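Local structure of COBE (Pseudomonas aeruginosa, 2W6K) at residues 46-51 / 62-67; 16-21 / 25-30; 84-89 / 106-111. The protein takes part in the biosynthesis of cobalamin (vitamin B12), probably at a step not yet assigned, and carries a domain of the CbiG C-terminal family. One frame throughout, in Å; residues are numbered along the deposited sequence. Where two conformers were deposited one is given.

Contact 1: residues 46-51 / 62-67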
ATOM      1  N   ASP A  46       4.763  -2.644   8.051  1.00 13.67           N
ATOM      2  CA  ASP A  46       4.390  -4.036   8.263  1.00 14.03           C
ATOM      3  C   ASP A  46       4.353  -4.883   6.989  1.00 12.98           C
ATOM      4  O   ASP A  46       4.693  -6.065   7.027  1.00 13.86           O
ATOM      5  CB  ASP A  46       3.071  -4.115   8.986  1.00 14.77           C
ATOM      6  CG  ASP A  46       3.165  -3.549  10.384  1.00 17.56           C
ATOM      7  OD1 ASP A  46       3.752  -4.229  11.257  1.00 21.76           O
ATOM      8  OD2 ASP A  46       2.682  -2.430  10.603  1.00 18.17           O
ATOM      9  N   ALA A  47       3.920  -4.307   5.867  1.00 11.09           N
ATOM     10  CA  ALA A  47       3.777  -5.103   4.640  1.00 10.47           C
ATOM     11  C   ALA A  47       3.670  -4.193   3.438  1.00  9.40           C
ATOM     12  O   ALA A  47       3.364  -3.008   3.589  1.00 11.18           O
ATOM     13  CB  ALA A  47       2.534  -5.940   4.720  1.00 10.81           C
ATOM     14  N   LEU A  48       3.855  -4.775   2.254  1.00  8.30           N
ATOM     15  CA  LEU A  48       3.639  -4.041   1.018  1.00  7.36           C
ATOM     16  C   LEU A  48       2.406  -4.656   0.357  1.00  7.65           C
ATOM     17  O   LEU A  48       2.094  -5.836   0.586  1.00  7.18           O
ATOM     18  CB  LEU A  48       4.807  -4.208   0.056  1.00  8.73           C
ATOM     19  CG  LEU A  48       6.222  -3.887   0.559  1.00  8.62           C
ATOM     20  CD1 LEU A  48       7.153  -4.330  -0.491  1.00 12.12           C
ATOM     21  CD2 LEU A  48       6.324  -2.369   0.810  1.00 11.23           C
ATOM     22  N   ALA A  49       1.688  -3.860  -0.433  1.00  7.47           N
ATOM     23  CA  ALA A  49       0.489  -4.368  -1.115  1.00  7.29           C
ATOM     24  C   ALA A  49       0.467  -3.891  -2.543  1.00  8.02           C
ATOM     25  O   ALA A  49       0.878  -2.781  -2.816  1.00  8.31           O
ATOM     26  CB  ALA A  49      -0.785  -3.896  -0.415  1.00  8.98           C
ATOM     27  N   SER A  50      -0.026  -4.742  -3.446  1.00  8.26           N
ATOM     28  CA  SER A  50      -0.247  -4.312  -4.825  1.00  7.05           C
ATOM     29  C   SER A  50      -1.362  -5.137  -5.429  1.00  7.59           C
ATOM     30  O   SER A  50      -2.058  -5.853  -4.744  1.00  8.52           O
ATOM     31  CB  SER A  50       1.046  -4.402  -5.674  1.00  7.10           C
ATOM     32  OG  SER A  50       0.897  -3.712  -6.908  1.00  9.70           O
ATOM     33  N   ILE A  51      -1.575  -4.941  -6.712  1.00  8.13           N
ATOM     34  CA  ILE A  51      -2.633  -5.684  -7.402  1.00  9.67           C
ATOM     35  C   ILE A  51      -2.109  -6.984  -8.001  1.00 10.59           C
ATOM     36  O   ILE A  51      -0.978  -7.066  -8.480  1.00 11.32           O
ATOM     37  CB  ILE A  51      -3.308  -4.798  -8.473  1.00  8.75           C
ATOM     38  CG1 ILE A  51      -4.618  -5.439  -8.955  1.00 10.25           C
ATOM     39  CG2 ILE A  51      -2.387  -4.518  -9.612  1.00  9.64           C
ATOM     40  CD1 ILE A  51      -5.521  -4.422  -9.712  1.00 10.52           C
ATOM     41  N   GLN A  62      11.660  -8.427  -4.946  1.00 10.08           N
ATOM     42  CA  GLN A  62      13.014  -8.125  -4.441  1.00 11.25           C
ATOM     43  C   GLN A  62      12.927  -7.122  -3.316  1.00 10.65           C
ATOM     44  O   GLN A  62      13.665  -7.236  -2.305  1.00 11.33           O
ATOM     45  CB  GLN A  62      13.919  -7.588  -5.550  1.00 11.18           C
ATOM     46  CG  GLN A  62      14.340  -8.671  -6.603  1.00 13.52           C
ATOM     47  CD  GLN A  62      15.126  -8.074  -7.751  1.00 14.16           C
ATOM     48  OE1 GLN A  62      15.802  -7.051  -7.588  1.00 17.12           O
ATOM     49  NE2 GLN A  62      15.023  -8.685  -8.930  1.00 17.89           N
ATOM     50  N   LEU A  63      12.042  -6.135  -3.463  1.00  9.99           N
ATOM     51  CA  LEU A  63      11.834  -5.139  -2.385  1.00 10.13           C
ATOM     52  C   LEU A  63      11.362  -5.816  -1.113  1.00  9.86           C
ATOM     53  O   LEU A  63      11.840  -5.502  -0.011  1.00 11.12           O
ATOM     54  CB  LEU A  63      10.820  -4.055  -2.807  1.00  9.55           C
ATOM     55  CG  LEU A  63      10.633  -2.939  -1.772  1.00 10.29           C
ATOM     56  CD1 LEU A  63      11.966  -2.257  -1.427  1.00 15.25           C
ATOM     57  CD2 LEU A  63       9.657  -1.928  -2.340  1.00 14.23           C
ATOM     58  N   ALA A  64      10.443  -6.771  -1.251  1.00  9.70           N
ATOM     59  CA  ALA A  64       9.947  -7.480  -0.063  1.00 10.43           C
ATOM     60  C   ALA A  64      11.126  -8.204   0.614  1.00 11.28           C
ATOM     61  O   ALA A  64      11.254  -8.186   1.816  1.00 12.10           O
ATOM     62  CB  ALA A  64       8.853  -8.460  -0.418  1.00 10.62           C
ATOM     63  N   THR A  65      12.004  -8.793  -0.182  1.00 11.87           N
ATOM     64  CA  THR A  65      13.126  -9.538   0.368  1.00 13.68           C
ATOM     65  C   THR A  65      14.087  -8.609   1.090  1.00 13.83           C
ATOM     66  O   THR A  65      14.534  -8.923   2.210  1.00 14.79           O
ATOM     67  CB  THR A  65      13.828 -10.348  -0.724  1.00 13.80           C
ATOM     68  OG1 THR A  65      12.984 -11.460  -1.057  1.00 14.80           O
ATOM     69  CG2 THR A  65      15.188 -10.896  -0.221  1.00 15.55           C
ATOM     70  N   LEU A  66      14.376  -7.467   0.479  1.00 14.00           N
ATOM     71  CA  LEU A  66      15.217  -6.434   1.122  1.00 14.47           C
ATOM     72  C   LEU A  66      14.664  -6.032   2.482  1.00 14.96           C
ATOM     73  O   LEU A  66      15.407  -5.912   3.455  1.00 15.85           O
ATOM     74  CB  LEU A  66      15.261  -5.184   0.244  1.00 14.39           C
ATOM     75  CG  LEU A  66      16.116  -5.376  -1.016  1.00 14.14           C
ATOM     76  CD1 LEU A  66      15.909  -4.203  -1.957  1.00 15.66           C
ATOM     77  CD2 LEU A  66      17.600  -5.535  -0.632  1.00 17.95           C
ATOM     78  N   LEU A  67      13.358  -5.793   2.531  1.00 14.31           N
ATOM     79  CA  LEU A  67      12.693  -5.356   3.751  1.00 15.12           C
ATOM     80  C   LEU A  67      12.484  -6.462   4.758  1.00 15.63           C
ATOM     81  O   LEU A  67      12.105  -6.190   5.910  1.00 16.46           O
ATOM     82  CB  LEU A  67      11.318  -4.753   3.411  1.00 13.15           C
ATOM     83  CG  LEU A  67      11.356  -3.444   2.621  1.00 15.22           C
ATOM     84  CD1 LEU A  67      10.001  -3.068   2.079  1.00 12.84           C
ATOM     85  CD2 LEU A  67      11.869  -2.358   3.555  1.00 15.13           C
TER

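Contact 2: residues 16-21 / 25-30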
ATOM      1  N   ILE A  16       1.626  -0.110  -3.632  1.00  6.39           N
ATOM      2  CA  ILE A  16       2.553   0.286  -4.706  1.00  7.71           C
ATOM      3  C   ILE A  16       1.971  -0.099  -6.055  1.00  9.13           C
ATOM      4  O   ILE A  16       1.504  -1.219  -6.222  1.00  8.63           O
ATOM      5  CB  ILE A  16       3.934  -0.423  -4.546  1.00  8.52           C
ATOM      6  CG1 ILE A  16       4.575  -0.046  -3.204  1.00  7.52           C
ATOM      7  CG2 ILE A  16       4.872  -0.061  -5.771  1.00  8.68           C
ATOM      8  CD1 ILE A  16       5.984  -0.675  -2.906  1.00 10.73           C
ATOM      9  N   GLY A  17       2.046   0.828  -7.017  1.00  9.99           N
ATOM     10  CA  GLY A  17       1.675   0.573  -8.414  1.00 11.78           C
ATOM     11  C   GLY A  17       2.823   1.108  -9.238  1.00 12.88           C
ATOM     12  O   GLY A  17       3.386   2.163  -8.898  1.00 12.61           O
ATOM     13  N   CYS A  18       3.258   0.370 -10.263  1.00 13.04           N
ATOM     14  CA  CYS A  18       4.469   0.794 -10.980  1.00 15.31           C
ATOM     15  C   CYS A  18       4.497   0.267 -12.404  1.00 16.34           C
ATOM     16  O   CYS A  18       3.786  -0.696 -12.714  1.00 17.03           O
ATOM     17  CB  CYS A  18       5.744   0.394 -10.216  1.00 13.93           C
ATOM     18  SG  CYS A  18       6.005  -1.405 -10.058  1.00 16.67           S
ATOM     19  N   ARG A  19       5.299   0.920 -13.243  1.00 18.25           N
ATOM     20  CA  ARG A  19       5.548   0.491 -14.616  1.00 19.07           C
ATOM     21  C   ARG A  19       6.331  -0.815 -14.644  1.00 19.02           C
ATOM     22  O   ARG A  19       7.067  -1.133 -13.707  1.00 19.14           O
ATOM     23  CB  ARG A  19       6.313   1.578 -15.400  1.00 18.91           C
ATOM     24  CG  ARG A  19       5.617   2.942 -15.429  1.00 21.49           C
ATOM     25  CD  ARG A  19       4.386   2.906 -16.334  1.00 27.03           C
ATOM     26  NE  ARG A  19       3.934   4.245 -16.730  1.00 29.98           N
ATOM     27  CZ  ARG A  19       3.145   4.493 -17.774  1.00 31.23           C
ATOM     28  NH1 ARG A  19       2.718   3.504 -18.555  1.00 32.70           N
ATOM     29  NH2 ARG A  19       2.785   5.737 -18.043  1.00 31.09           N
ATOM     30  N   ARG A  20       6.135  -1.582 -15.720  1.00 18.92           N
ATOM     31  CA  ARG A  20       6.897  -2.783 -15.994  1.00 18.32           C
ATOM     32  C   ARG A  20       8.398  -2.512 -15.889  1.00 17.19           C
ATOM     33  O   ARG A  20       8.908  -1.495 -16.404  1.00 17.79           O
ATOM     34  CB  ARG A  20       6.522  -3.315 -17.385  1.00 18.99           C
ATOM     35  CG  ARG A  20       6.850  -4.748 -17.648  1.00 21.41           C
ATOM     36  CD  ARG A  20       5.938  -5.262 -18.778  1.00 25.27           C
ATOM     37  NE  ARG A  20       5.381  -6.587 -18.487  0.70 28.72           N
ATOM     38  CZ  ARG A  20       4.099  -6.932 -18.600  0.70 28.40           C
ATOM     39  NH1 ARG A  20       3.182  -6.062 -19.008  0.70 29.88           N
ATOM     40  NH2 ARG A  20       3.734  -8.171 -18.301  0.70 30.46           N
ATOM     41  N   GLY A  21       9.104  -3.399 -15.196  1.00 15.48           N
ATOM     42  CA  GLY A  21      10.553  -3.303 -15.077  1.00 15.31           C
ATOM     43  C   GLY A  21      11.093  -2.382 -13.990  1.00 16.18           C
ATOM     44  O   GLY A  21      12.316  -2.252 -13.855  1.00 16.31           O
ATOM     45  N   GLU A  25      15.426  -0.954  -6.294  1.00 11.60           N
ATOM     46  CA  GLU A  25      16.136   0.253  -5.838  1.00 11.89           C
ATOM     47  C   GLU A  25      15.263   1.514  -6.038  1.00 11.90           C
ATOM     48  O   GLU A  25      15.158   2.354  -5.144  1.00 11.95           O
ATOM     49  CB  GLU A  25      17.496   0.350  -6.548  1.00 13.26           C
ATOM     50  CG  GLU A  25      18.407  -0.879  -6.298  0.70 16.02           C
ATOM     51  CD  GLU A  25      18.421  -1.930  -7.446  0.70 19.54           C
ATOM     52  OE1 GLU A  25      19.533  -2.178  -7.990  0.70 22.44           O
ATOM     53  OE2 GLU A  25      17.360  -2.528  -7.802  0.70 16.85           O
ATOM     54  N   HIS A  26      14.593   1.605  -7.180  1.00 10.87           N
ATOM     55  CA  HIS A  26      13.739   2.730  -7.486  1.00 12.11           C
ATOM     56  C   HIS A  26      12.573   2.739  -6.524  1.00 10.73           C
ATOM     57  O   HIS A  26      12.284   3.772  -5.867  1.00 11.59           O
ATOM     58  CB  HIS A  26      13.216   2.614  -8.905  1.00 12.79           C
ATOM     59  CG  HIS A  26      12.406   3.791  -9.344  1.00 17.72           C
ATOM     60  ND1 HIS A  26      12.860   4.691 -10.281  1.00 21.16           N
ATOM     61  CD2 HIS A  26      11.172   4.213  -8.976  1.00 21.31           C
ATOM     62  CE1 HIS A  26      11.934   5.615 -10.482  1.00 22.78           C
ATOM     63  NE2 HIS A  26      10.906   5.354  -9.694  1.00 24.20           N
ATOM     64  N   LEU A  27      11.920   1.587  -6.391  1.00  9.85           N
ATOM     65  CA  LEU A  27      10.767   1.501  -5.491  1.00  9.46           C
ATOM     66  C   LEU A  27      11.185   1.862  -4.067  1.00  9.37           C
ATOM     67  O   LEU A  27      10.462   2.582  -3.369  1.00 10.15           O
ATOM     68  CB  LEU A  27      10.142   0.094  -5.526  1.00  9.10           C
ATOM     69  CG  LEU A  27       9.496  -0.308  -6.857  1.00  9.40           C
ATOM     70  CD1 LEU A  27       8.924  -1.682  -6.799  1.00 10.76           C
ATOM     71  CD2 LEU A  27       8.385   0.685  -7.191  1.00 12.73           C
ATOM     72  N   ARG A  28      12.344   1.364  -3.632  1.00  9.55           N
ATOM     73  CA  ARG A  28      12.777   1.624  -2.249  1.00  9.72           C
ATOM     74  C   ARG A  28      12.989   3.120  -2.016  1.00 10.53           C
ATOM     75  O   ARG A  28      12.615   3.631  -0.963  1.00  9.69           O
ATOM     76  CB  ARG A  28      14.057   0.846  -1.906  1.00 10.30           C
ATOM     77  CG  ARG A  28      14.507   1.110  -0.468  1.00 11.98           C
ATOM     78  CD  ARG A  28      15.778   0.365  -0.115  1.00 11.65           C
ATOM     79  NE  ARG A  28      16.901   0.825  -0.926  1.00 14.60           N
ATOM     80  CZ  ARG A  28      17.987   0.093  -1.182  1.00 17.83           C
ATOM     81  NH1 ARG A  28      18.960   0.582  -1.941  1.00 21.42           N
ATOM     82  NH2 ARG A  28      18.121  -1.123  -0.670  1.00 14.56           N
ATOM     83  N   ALA A  29      13.594   3.799  -2.987  1.00  9.95           N
ATOM     84  CA  ALA A  29      13.860   5.262  -2.845  1.00 11.14           C
ATOM     85  C   ALA A  29      12.553   6.057  -2.761  1.00 10.75           C
ATOM     86  O   ALA A  29      12.407   6.967  -1.948  1.00 12.21           O
ATOM     87  CB  ALA A  29      14.725   5.784  -3.962  1.00 11.33           C
ATOM     88  N   LEU A  30      11.583   5.674  -3.572  1.00  9.94           N
ATOM     89  CA  LEU A  30      10.318   6.359  -3.534  1.00  9.70           C
ATOM     90  C   LEU A  30       9.560   6.051  -2.237  1.00  8.96           C
ATOM     91  O   LEU A  30       8.924   6.939  -1.657  1.00  8.41           O
ATOM     92  CB  LEU A  30       9.484   6.016  -4.744  1.00  9.13           C
ATOM     93  CG  LEU A  30       8.146   6.760  -4.857  1.00 12.01           C
ATOM     94  CD1 LEU A  30       8.301   8.285  -4.948  1.00 14.90           C
ATOM     95  CD2 LEU A  30       7.403   6.270  -6.079  1.00 12.87           C
TER

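Contact 3: residues 84-89 / 106-111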
ATOM      1  N   PRO A  84     -14.724   4.326  -3.731  1.00 20.51           N
ATOM      2  CA  PRO A  84     -15.332   5.529  -3.155  1.00 20.85           C
ATOM      3  C   PRO A  84     -14.434   6.279  -2.179  1.00 20.55           C
ATOM      4  O   PRO A  84     -14.745   7.419  -1.814  1.00 22.21           O
ATOM      5  CB  PRO A  84     -16.542   4.977  -2.374  1.00 20.93           C
ATOM      6  CG  PRO A  84     -16.822   3.655  -2.965  1.00 21.52           C
ATOM      7  CD  PRO A  84     -15.497   3.109  -3.386  1.00 21.28           C
ATOM      8  N   ARG A  85     -13.342   5.638  -1.764  1.00 19.45           N
ATOM      9  CA  ARG A  85     -12.478   6.193  -0.733  0.50 19.34           C
ATOM     10  C   ARG A  85     -11.150   6.690  -1.273  1.00 18.59           C
ATOM     11  O   ARG A  85     -10.381   7.271  -0.543  1.00 19.41           O
ATOM     12  CB  ARG A  85     -12.241   5.170   0.371  0.50 18.88           C
ATOM     13  CG  ARG A  85     -13.496   4.796   1.139  0.50 20.04           C
ATOM     14  CD  ARG A  85     -13.290   3.518   1.906  0.50 20.17           C
ATOM     15  NE  ARG A  85     -12.412   3.724   3.060  0.50 20.07           N
ATOM     16  CZ  ARG A  85     -12.037   2.771   3.909  0.50 19.37           C
ATOM     17  NH1 ARG A  85     -11.236   3.070   4.922  0.50 19.23           N
ATOM     18  NH2 ARG A  85     -12.457   1.526   3.753  0.50 19.90           N
ATOM     19  N   LEU A  86     -10.897   6.480  -2.561  1.00 18.44           N
ATOM     20  CA  LEU A  86      -9.616   6.870  -3.144  1.00 16.77           C
ATOM     21  C   LEU A  86      -9.437   8.374  -3.243  1.00 17.15           C
ATOM     22  O   LEU A  86     -10.407   9.137  -3.374  1.00 17.94           O
ATOM     23  CB  LEU A  86      -9.429   6.219  -4.530  1.00 17.13           C
ATOM     24  CG  LEU A  86      -9.558   4.692  -4.477  1.00 14.52           C
ATOM     25  CD1 LEU A  86      -9.293   4.119  -5.866  1.00 18.87           C
ATOM     26  CD2 LEU A  86      -8.663   4.016  -3.438  1.00 17.23           C
ATOM     27  N   LEU A  87      -8.182   8.801  -3.213  1.00 16.83           N
ATOM     28  CA  LEU A  87      -7.867  10.229  -3.239  1.00 16.57           C
ATOM     29  C   LEU A  87      -7.292  10.702  -4.579  1.00 17.28           C
ATOM     30  O   LEU A  87      -7.408  11.892  -4.921  1.00 17.66           O
ATOM     31  CB  LEU A  87      -6.903  10.596  -2.087  1.00 16.75           C
ATOM     32  CG  LEU A  87      -7.288  10.275  -0.637  1.00 14.33           C
ATOM     33  CD1 LEU A  87      -6.216  10.745   0.392  1.00 14.91           C
ATOM     34  CD2 LEU A  87      -8.716  10.826  -0.263  1.00 16.66           C
ATOM     35  N   SER A  88      -6.641   9.811  -5.325  1.00 16.47           N
ATOM     36  CA  SER A  88      -5.834  10.229  -6.481  1.00 17.65           C
ATOM     37  C   SER A  88      -6.037   9.304  -7.680  1.00 18.39           C
ATOM     38  O   SER A  88      -5.183   8.464  -7.970  1.00 18.90           O
ATOM     39  CB  SER A  88      -4.342  10.247  -6.114  1.00 16.54           C
ATOM     40  OG  SER A  88      -4.118  10.794  -4.831  1.00 19.10           O
ATOM     41  N   PRO A  89      -7.171   9.450  -8.377  1.00 19.79           N
ATOM     42  CA  PRO A  89      -7.505   8.625  -9.551  1.00 20.10           C
ATOM     43  C   PRO A  89      -6.405   8.644 -10.632  1.00 20.29           C
ATOM     44  O   PRO A  89      -5.794   9.690 -10.891  1.00 20.73           O
ATOM     45  CB  PRO A  89      -8.784   9.272 -10.075  1.00 20.57           C
ATOM     46  CG  PRO A  89      -8.859  10.653  -9.412  1.00 20.95           C
ATOM     47  CD  PRO A  89      -8.216  10.453  -8.083  1.00 20.92           C
ATOM     48  N   ALA A 106      -4.771  -0.670  -2.768  1.00 10.15           N
ATOM     49  CA  ALA A 106      -4.086  -1.860  -2.210  1.00  8.22           C
ATOM     50  C   ALA A 106      -3.675  -1.609  -0.753  1.00  8.80           C
ATOM     51  O   ALA A 106      -3.778  -2.504   0.105  1.00  9.29           O
ATOM     52  CB  ALA A 106      -2.897  -2.288  -3.059  1.00  9.51           C
ATOM     53  N   ALA A 107      -3.262  -0.381  -0.472  1.00  8.51           N
ATOM     54  CA  ALA A 107      -2.892  -0.004   0.892  1.00  8.44           C
ATOM     55  C   ALA A 107      -4.089  -0.159   1.844  1.00  8.54           C
ATOM     56  O   ALA A 107      -3.972  -0.817   2.885  1.00  9.94           O
ATOM     57  CB  ALA A 107      -2.305   1.422   0.933  1.00  9.15           C
ATOM     58  N   LEU A 108      -5.230   0.430   1.480  1.00  9.09           N
ATOM     59  CA  LEU A 108      -6.420   0.352   2.296  1.00 10.17           C
ATOM     60  C   LEU A 108      -6.862  -1.105   2.460  1.00 10.37           C
ATOM     61  O   LEU A 108      -7.143  -1.546   3.585  1.00 11.50           O
ATOM     62  CB  LEU A 108      -7.532   1.176   1.656  1.00 11.36           C
ATOM     63  CG  LEU A 108      -7.394   2.689   1.805  1.00 11.53           C
ATOM     64  CD1 LEU A 108      -8.420   3.353   0.900  1.00 13.45           C
ATOM     65  CD2 LEU A 108      -7.592   3.077   3.282  1.00 12.55           C
ATOM     66  N   ALA A 109      -6.946  -1.828   1.341  1.00 10.34           N
ATOM     67  CA  ALA A 109      -7.435  -3.225   1.321  1.00 10.80           C
ATOM     68  C   ALA A 109      -6.647  -4.139   2.226  1.00 11.35           C
ATOM     69  O   ALA A 109      -7.237  -4.853   3.052  1.00 12.19           O
ATOM     70  CB  ALA A 109      -7.487  -3.772  -0.113  1.00 10.06           C
ATOM     71  N   LEU A 110      -5.319  -4.098   2.119  1.00 10.82           N
ATOM     72  CA  LEU A 110      -4.487  -4.954   2.932  1.00 10.96           C
ATOM     73  C   LEU A 110      -4.559  -4.541   4.404  1.00 11.39           C
ATOM     74  O   LEU A 110      -4.609  -5.406   5.285  1.00 11.61           O
ATOM     75  CB  LEU A 110      -3.034  -4.967   2.435  1.00 10.91           C
ATOM     76  CG  LEU A 110      -2.126  -5.957   3.163  1.00  9.80           C
ATOM     77  CD1 LEU A 110      -2.661  -7.415   2.975  1.00 11.07           C
ATOM     78  CD2 LEU A 110      -0.700  -5.856   2.687  1.00 10.51           C
ATOM     79  N   ALA A 111      -4.555  -3.240   4.684  1.00 10.59           N
ATOM     80  CA  ALA A 111      -4.582  -2.795   6.088  1.00 10.97           C
ATOM     81  C   ALA A 111      -5.834  -3.322   6.782  1.00 11.95           C
ATOM     82  O   ALA A 111      -5.765  -3.816   7.912  1.00 13.01           O
ATOM     83  CB  ALA A 111      -4.525  -1.276   6.182  1.00 10.72           C
TER

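Contact 1: residues 46-51 / 62-67
L48 turns its CG anti to its own carbonyl carbon (chi1 -54°) and its CD1 on beyond, anti to CA, which carries that methyl straight off the strand at helix 58-67. L63 answers from the helix with CG anti to the backbone N (chi1 -176°), and its CD2, the methyl anti to CA, is the branch that reaches the strand side. L48 CD1 lies 3.9 Å from L63 CD2 and 4.0 Å from L63 CG, a van der Waals fit of one methyl against a branch point. The same L48 CD1 passes over the start of A64, 4.2 Å from A64 N and 4.5 Å from A64 CB; the short alanine lets the leucine come up close to the helix backbone here. The second methyl of L48 faces one turn further along: L48 CD2 meets L67 CD1 at 4.0 Å, and L67 CD1 is also 4.0 Å from L48 CD1, so both methyls of L48 are in contact with it. L48 crosses both L63 and L67 at about a right angle. Strand 47-51 and helix 58-67 are the first two elements of a beta-alpha-beta unit that closes with strand 71-74; the axes of the two short segments run nearly antiparallel, at 170°, and approach to 9.6 Å. On one edge the backbone of L48 bonds P70 and H72, just before and within strand 71-74, and V71 touches both L48 and A64. A47 and A49 point to the other face of the sheet, where L110 of helix 102-115 touches both.

Contact 2: residues 16-21 / 25-30
L27 meets I16 and C18 within the beta-alpha-beta unit made of strand 12-18, helix 24-37 and strand 47-51, at the point where the chain has just turned from the first strand into its helix. A single methyl carries the contact. L27 has CG anti to its carbonyl carbon and CD1 fully extended from CA (chi2 180°), which leaves CD2 as the folded-back branch, and it is this CD2 that drops onto the strand. There it touches two side chains, I16 and C18, which are two residues apart and both face the helix.

I16 offers its short branch: I16 CG2 lies 3.9 Å from L27 CD2, and the two side chains cross obliquely. The backbone of I16 is held from the neighbouring strand, where S50 OG is hydrogen-bonded to I16 O. L27 also touches L60 and L63 of helix 58-67 and A131 of strand 131-138, so the leucine is buried between its own helix, helix 58-67 and the sheet. Past the end of strand 12-18 the chain leaves this packing: glycerol, probably from the crystallisation liquor, is hydrogen-bonded at R20 O and at G21 N, and the side chain of C18 also comes near bound glycerol. R55 NH2 is hydrogen-bonded to C18 O.

C18 presents itself differently from I16. Its chi1 of 65° puts SG between the two backbone branches, and it is the carbon C18 CB, not the sulphur, that comes nearest to the helix, 4.0 Å from L27 CD2.

Contact 3: residues 84-89 / 106-111
The loop between helix 76-80 and helix 91-97, which includes a 3-10 segment that ends at R85, lies against one side of helix 102-115, and L108 is the residue of 106-111 that both touching loop side chains reach. They meet it at different methyls: L108 offers CD1 to L86 and CD2 to R85. L86 brings its CD2 to L108 CD1 at 4.4 Å, a loose apolar contact with the branch of L108 that is extended anti to CA (chi2 169°). L86 does not aim its CB at the helix, and only the end of the side chain comes nearer.

R85, the residue before L86, was modelled in two conformers. In one of them the chain is bent at chi3 (73°), and this bend brings the guanidinium round beside L108, with R85 NH1 4.0 Å from L108 CD2; given the alternative, this contact is tentative. The flat group meets that methyl obliquely, as van der Waals packing and not as a polar bond. Its charge is engaged further along the helix, where R85 NH2 forms a salt bridge with E112, one turn after L108.

The loop is also tied to the helix by E104, whose carboxylate accepts hydrogen bonds from L87 N and S88 OG. L108 also touches Y82, earlier in the same loop, and L121 of strand 119-127, while the other flank of helix 102-115, through A106 and L110, packs on A49 of strand 47-51.

Contacts 1 and 2 share one face of the sheet and lie about 11 Å apart, centre to centre. Their strands are neighbours, with A49 O 2.9 Å from I16 N in a probable hydrogen bond, and their helices meet where L63 CD2 stands 3.8 Å from L27 CB, so helices 24-37 and 58-67 pack side by side on that face. Contact 3 belongs to the opposite face, about 17 Å from contact 1 and about 18 Å from contact 2 between centres. It touches contact 1 directly, A49 CB being 3.3 Å from A106 O, whereas its nearest atoms stay about 5 Å from contact 2. Bound glycerol lies beside contact 2.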